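Local coordinates for uncharacterized protein (Bordetella bronchiseptica RB50, PDB 3BE3) that is of unknown function but belongs to the DUF1653 family of the SH3 clan and holds a sulfate ion, probably from the crystallisation liquor, in a basic pocket, at residues D19-G25 against V37-Y43; R53-W58 against P70-Y74. All coordinates share one frame. Residue numbers count along the deposited sequence, not the author numbering.

Interaction 1: D19-G25 against V37-Y43; sequences DHYLALG and VVYTRLY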
# COMPACT_ATOMS: atom_id res chain seq x y z
N ASP B 19 -7.94 4.57 -17.79
CA ASP B 19 -8.24 3.46 -16.89
C ASP B 19 -8.64 3.89 -15.48
O ASP B 19 -8.24 4.97 -15.02
CB ASP B 19 -7.05 2.49 -16.80
CG ASP B 19 -6.76 1.79 -18.13
OD1 ASP B 19 -7.72 1.29 -18.77
OD2 ASP B 19 -5.58 1.73 -18.52
N HIS B 20 -9.41 3.05 -14.81
CA HIS B 20 -9.88 3.32 -13.45
C HIS B 20 -9.14 2.51 -12.39
O HIS B 20 -8.68 1.39 -12.64
CB HIS B 20 -11.39 3.05 -13.35
CG HIS B 20 -12.22 3.99 -14.18
ND1 HIS B 20 -12.76 5.15 -13.67
CD2 HIS B 20 -12.51 3.98 -15.50
CE1 HIS B 20 -13.36 5.82 -14.65
NE2 HIS B 20 -13.22 5.13 -15.77
N TYR B 21 -9.03 3.09 -11.20
CA TYR B 21 -8.33 2.45 -10.09
C TYR B 21 -9.10 2.68 -8.78
O TYR B 21 -9.86 3.64 -8.66
CB TYR B 21 -6.91 3.03 -9.93
CG TYR B 21 -5.99 2.82 -11.12
CD1 TYR B 21 -6.00 3.68 -12.21
CD2 TYR B 21 -5.10 1.75 -11.15
CE1 TYR B 21 -5.15 3.48 -13.31
CE2 TYR B 21 -4.24 1.54 -12.24
CZ TYR B 21 -4.27 2.41 -13.31
OH TYR B 21 -3.41 2.20 -14.37
N LEU B 22 -8.89 1.78 -7.82
CA LEU B 22 -9.53 1.90 -6.51
C LEU B 22 -8.47 2.27 -5.49
O LEU B 22 -7.62 1.44 -5.17
CB LEU B 22 -10.20 0.58 -6.10
CG LEU B 22 -10.73 0.50 -4.65
CD1 LEU B 22 -11.82 1.53 -4.41
CD2 LEU B 22 -11.25 -0.91 -4.37
N ALA B 23 -8.52 3.50 -4.99
CA ALA B 23 -7.57 3.93 -3.97
C ALA B 23 -8.18 3.48 -2.64
O ALA B 23 -9.28 3.90 -2.29
CB ALA B 23 -7.40 5.46 -4.01
N LEU B 24 -7.46 2.62 -1.92
CA LEU B 24 -7.92 2.10 -0.64
C LEU B 24 -7.64 3.04 0.53
O LEU B 24 -8.32 2.99 1.55
CB LEU B 24 -7.26 0.74 -0.36
CG LEU B 24 -7.65 -0.44 -1.26
CD1 LEU B 24 -6.75 -1.62 -0.95
CD2 LEU B 24 -9.13 -0.78 -1.05
N GLY B 25 -6.62 3.87 0.38
CA GLY B 25 -6.29 4.81 1.43
C GLY B 25 -4.84 5.26 1.37
O GLY B 25 -4.10 4.90 0.44
N VAL B 37 -0.11 6.47 -1.88
CA VAL B 37 -1.49 6.05 -2.13
C VAL B 37 -1.45 4.56 -2.46
O VAL B 37 -0.61 4.12 -3.25
CB VAL B 37 -2.13 6.80 -3.34
CG1 VAL B 37 -3.53 6.24 -3.65
CG2 VAL B 37 -2.21 8.30 -3.06
N VAL B 38 -2.32 3.79 -1.82
CA VAL B 38 -2.43 2.35 -2.05
C VAL B 38 -3.65 2.19 -2.96
O VAL B 38 -4.74 2.61 -2.59
CB VAL B 38 -2.68 1.58 -0.73
CG1 VAL B 38 -2.87 0.09 -1.01
CG2 VAL B 38 -1.50 1.79 0.21
N TYR B 39 -3.45 1.61 -4.14
CA TYR B 39 -4.56 1.46 -5.08
C TYR B 39 -4.52 0.17 -5.91
O TYR B 39 -3.46 -0.43 -6.11
CB TYR B 39 -4.60 2.68 -6.01
CG TYR B 39 -3.37 2.89 -6.89
CD1 TYR B 39 -3.42 2.65 -8.26
CD2 TYR B 39 -2.18 3.38 -6.36
CE1 TYR B 39 -2.31 2.89 -9.09
CE2 TYR B 39 -1.07 3.62 -7.18
CZ TYR B 39 -1.14 3.38 -8.54
OH TYR B 39 -0.05 3.65 -9.35
N THR B 40 -5.68 -0.24 -6.41
CA THR B 40 -5.79 -1.46 -7.21
C THR B 40 -6.32 -1.08 -8.58
O THR B 40 -7.15 -0.18 -8.70
CB THR B 40 -6.79 -2.44 -6.56
OG1 THR B 40 -6.46 -2.62 -5.18
CG2 THR B 40 -6.77 -3.79 -7.27
N ARG B 41 -5.86 -1.77 -9.62
CA ARG B 41 -6.37 -1.46 -10.95
C ARG B 41 -7.71 -2.15 -11.14
O ARG B 41 -7.94 -3.25 -10.61
CB ARG B 41 -5.38 -1.89 -12.05
CG ARG B 41 -4.94 -3.32 -11.98
CD ARG B 41 -3.93 -3.64 -13.08
NE ARG B 41 -3.21 -4.86 -12.77
CZ ARG B 41 -3.75 -6.08 -12.79
NH1 ARG B 41 -5.02 -6.24 -13.13
NH2 ARG B 41 -3.02 -7.12 -12.42
N LEU B 42 -8.59 -1.50 -11.89
CA LEU B 42 -9.91 -2.04 -12.14
C LEU B 42 -10.10 -2.35 -13.63
O LEU B 42 -11.07 -1.94 -14.26
CB LEU B 42 -10.97 -1.04 -11.65
CG LEU B 42 -10.78 -0.62 -10.18
CD1 LEU B 42 -11.78 0.46 -9.82
CD2 LEU B 42 -10.93 -1.84 -9.26
N TYR B 43 -9.14 -3.09 -14.17
CA TYR B 43 -9.16 -3.53 -15.57
C TYR B 43 -8.19 -4.70 -15.69
O TYR B 43 -7.28 -4.86 -14.86
CB TYR B 43 -8.75 -2.39 -16.51
CG TYR B 43 -7.35 -1.84 -16.29
CD1 TYR B 43 -6.26 -2.33 -17.01
CD2 TYR B 43 -7.12 -0.85 -15.35
CE1 TYR B 43 -4.97 -1.83 -16.79
CE2 TYR B 43 -5.83 -0.35 -15.13
CZ TYR B 43 -4.76 -0.84 -15.85
OH TYR B 43 -3.50 -0.35 -15.62
O HOH W 1 -10.82 0.75 -15.72

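Interaction 2: R53-W58 against P70-Y74; sequences RLLRIW and PRFAY. With SO4 (sulfate ion), chain D.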
# COMPACT_ATOMS: atom_id res chain seq x y z
N ARG B 53 1.90 4.64 -4.84
CA ARG B 53 2.50 5.80 -5.50
C ARG B 53 2.48 6.99 -4.56
O ARG B 53 1.49 7.22 -3.87
CB ARG B 53 1.73 6.13 -6.78
CG ARG B 53 2.43 7.12 -7.68
CD ARG B 53 1.84 7.11 -9.08
NE ARG B 53 2.68 7.84 -10.03
CZ ARG B 53 2.46 7.88 -11.34
NH1 ARG B 53 1.43 7.23 -11.86
NH2 ARG B 53 3.28 8.57 -12.12
N LEU B 54 3.57 7.76 -4.56
CA LEU B 54 3.67 8.93 -3.70
C LEU B 54 2.43 9.81 -3.87
O LEU B 54 1.97 10.06 -4.98
CB LEU B 54 4.93 9.73 -4.04
CG LEU B 54 6.27 9.03 -3.78
CD1 LEU B 54 7.41 9.82 -4.40
CD2 LEU B 54 6.47 8.88 -2.27
N LEU B 55 1.90 10.28 -2.75
CA LEU B 55 0.72 11.13 -2.77
C LEU B 55 0.96 12.41 -3.59
O LEU B 55 0.11 12.84 -4.37
CB LEU B 55 0.32 11.50 -1.34
CG LEU B 55 -0.87 12.44 -1.15
CD1 LEU B 55 -2.13 11.79 -1.66
CD2 LEU B 55 -1.02 12.77 0.30
N ARG B 56 2.13 13.02 -3.40
CA ARG B 56 2.44 14.25 -4.11
C ARG B 56 2.55 14.06 -5.63
O ARG B 56 2.31 15.00 -6.38
CB ARG B 56 3.70 14.90 -3.54
CG ARG B 56 4.97 14.07 -3.65
CD ARG B 56 6.13 14.87 -3.07
NE ARG B 56 7.42 14.25 -3.37
CZ ARG B 56 8.03 13.35 -2.61
NH1 ARG B 56 7.47 12.94 -1.47
NH2 ARG B 56 9.20 12.85 -2.99
N ILE B 57 2.90 12.86 -6.08
CA ILE B 57 2.98 12.60 -7.51
C ILE B 57 1.57 12.31 -8.02
O ILE B 57 1.16 12.77 -9.09
CB ILE B 57 3.89 11.39 -7.83
CG1 ILE B 57 5.32 11.64 -7.33
CG2 ILE B 57 3.89 11.13 -9.33
CD1 ILE B 57 5.99 12.86 -7.92
N TRP B 58 0.81 11.54 -7.23
CA TRP B 58 -0.57 11.19 -7.56
C TRP B 58 -1.39 12.47 -7.75
O TRP B 58 -2.22 12.55 -8.66
CB TRP B 58 -1.18 10.35 -6.41
CG TRP B 58 -2.66 10.00 -6.51
CD1 TRP B 58 -3.71 10.82 -6.26
CD2 TRP B 58 -3.23 8.71 -6.82
NE1 TRP B 58 -4.90 10.13 -6.37
CE2 TRP B 58 -4.62 8.83 -6.71
CE3 TRP B 58 -2.68 7.47 -7.16
CZ2 TRP B 58 -5.49 7.76 -6.95
CZ3 TRP B 58 -3.55 6.40 -7.39
CH2 TRP B 58 -4.93 6.55 -7.28
N PRO B 70 -6.02 16.54 -13.90
CA PRO B 70 -5.46 15.74 -12.81
C PRO B 70 -4.84 14.45 -13.33
O PRO B 70 -5.32 13.88 -14.29
CB PRO B 70 -6.68 15.45 -11.93
CG PRO B 70 -7.62 16.57 -12.23
CD PRO B 70 -7.47 16.73 -13.73
N ARG B 71 -3.76 14.01 -12.69
CA ARG B 71 -3.13 12.75 -13.08
C ARG B 71 -4.17 11.68 -12.77
O ARG B 71 -4.38 10.75 -13.55
CB ARG B 71 -1.86 12.50 -12.27
CG ARG B 71 -1.10 11.25 -12.71
CD ARG B 71 0.06 10.91 -11.78
NE ARG B 71 1.13 11.91 -11.78
CZ ARG B 71 1.94 12.15 -12.80
NH1 ARG B 71 1.83 11.47 -13.93
NH2 ARG B 71 2.89 13.08 -12.68
N PHE B 72 -4.83 11.84 -11.62
CA PHE B 72 -5.88 10.93 -11.16
C PHE B 72 -7.11 11.74 -10.75
O PHE B 72 -7.03 12.55 -9.83
CB PHE B 72 -5.41 10.11 -9.95
CG PHE B 72 -4.41 9.03 -10.28
CD1 PHE B 72 -3.04 9.27 -10.23
CD2 PHE B 72 -4.84 7.75 -10.64
CE1 PHE B 72 -2.11 8.26 -10.52
CE2 PHE B 72 -3.93 6.74 -10.93
CZ PHE B 72 -2.57 6.99 -10.87
N ALA B 73 -8.24 11.53 -11.43
CA ALA B 73 -9.48 12.25 -11.13
C ALA B 73 -10.49 11.42 -10.33
O ALA B 73 -10.94 10.37 -10.79
CB ALA B 73 -10.14 12.73 -12.42
N TYR B 74 -10.85 11.90 -9.15
CA TYR B 74 -11.80 11.21 -8.28
C TYR B 74 -13.20 11.20 -8.90
O TYR B 74 -13.69 12.25 -9.34
CB TYR B 74 -11.86 11.91 -6.91
CG TYR B 74 -12.82 11.31 -5.89
CD1 TYR B 74 -12.56 10.09 -5.29
CD2 TYR B 74 -13.99 11.97 -5.53
CE1 TYR B 74 -13.44 9.54 -4.35
CE2 TYR B 74 -14.88 11.43 -4.59
CZ TYR B 74 -14.60 10.21 -4.00
OH TYR B 74 -15.49 9.67 -3.08
S SO4 D . 1.83 8.25 -15.46
O1 SO4 D . 0.86 8.63 -14.42
O2 SO4 D . 2.27 9.47 -16.17
O3 SO4 D . 2.99 7.60 -14.84
O4 SO4 D . 1.19 7.33 -16.41
O HOH W 2 -4.17 14.05 -9.66

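Interaction 1: D19-G25 against V37-Y43
Follow the Tyr21 ring first, because it has more of its surface covered (96 Å²) than any other residue of this contact. It packs against the backbone of Arg41, with Tyr21 CD2 3.5 Å from Arg41 CA, and the edges of two other tyrosines point at its face: Tyr39 (centroids 5.4 Å apart) and Tyr43 (5.6 Å). Both pairs are offset edge-to-face, and a hydrogen bond between Tyr21 OH and Tyr43 OH at 2.8 Å ties the hydroxyl ends together. Asp19 sits over a face of Tyr43. Next to this cluster, small Ala23 leaves a hollow that Val37 and Tyr39 help to fill, its CB lying 4.0 Å from Val37 CG1. Leu22 and Thr40 point to the reverse face, where Leu42 CD1 reaches Leu22 CB at 4.0 Å; beside the bulge, Leu24 CD1 packs on Val38 CG1 at 4.2 Å.

Between the two faces, the backbone bonds pair Leu22 N with Thr40 O (2.8 Å) and Thr40 N with Leu22 O (2.9 Å). Then the register slips by one: Leu24 N binds Val38 O at 2.8 Å, while Val38 N turns to Gly25 O at 3.1 Å. At Gly25's backbone angles a CB would jam against the carbonyl of Leu24. This is a beta bulge in the hairpin of strands 20-29 and 35-41, part of the antiparallel sheet of this SH3-clan protein.

Interaction 2: R53-W58 against P70-Y74
Two stacks hold these segments together, one of aromatic rings and one of guanidinium groups. The aromatic one is a true face-to-face stack: the six-membered ring of Trp58 and the ring of Phe72 have centroids 3.6 Å apart and planes only 3° from parallel. Phe72 CB adds a CH-pi contact, 3.8 Å from the centroid of the Trp58 five-membered ring. Tyr13 and Tyr39 pack edge-to-face with Trp58, and His15 does so with Phe72.

No backbone-to-backbone hydrogen bond links the segments; a side chain and a water do the work. Arg71 NE donates to Ile57 O at 2.8 Å, so the short helix 55-58 is held by a side chain from the other segment. Water 2 spans the remaining gap, donating to Trp58 O (2.7 Å) and accepting from Phe72 N (3.0 Å).

The charged part is the odd one. The guanidinium of Arg53 lies flat on that of Arg71, centres 4.5 Å apart and planes at 28°, which brings Arg53 NH2 within 3.7 Å of Arg71 NH1. A sulfate ion binds both: Arg53 NH2 reaches O3 at 2.9 Å and Arg53 NH1 reaches O1 at 3.0 Å, while Arg71 NH1 also meets O1 at 3.0 Å. His15 NE2 and Tyr16 OH bond to the same ion, and Glu60 makes a salt bridge with Arg71.

With two like charges stacked and an anion across their edges, this is a basic pocket. It is consistent with a site for a phosphate- or sulfate-like group, although the natural partner, if any, is unknown.

How the interactions relate
Centres 11 Å apart, the two contacts meet through strands 35-41 and 50-54, which follow each other in the chain, joined by residues 42-49, and pair side by side in one sheet. Val37 N and Arg53 O, 2.7 Å apart, probably form a hydrogen bond at that seam. The side chains join as well: Tyr39 CD2 of interaction 1 lies 3.5 Å from Trp58 CZ3 of interaction 2, so the tyrosine cluster runs on through Trp58 to Phe72 as a chain of aromatic contacts. Interaction 1 makes no bond to the sulfate; its Tyr21 OH lies 8.1 Å from the sulfur (S), while interaction 2 supplies two of its ligands. Both contacts also touch the second subunit.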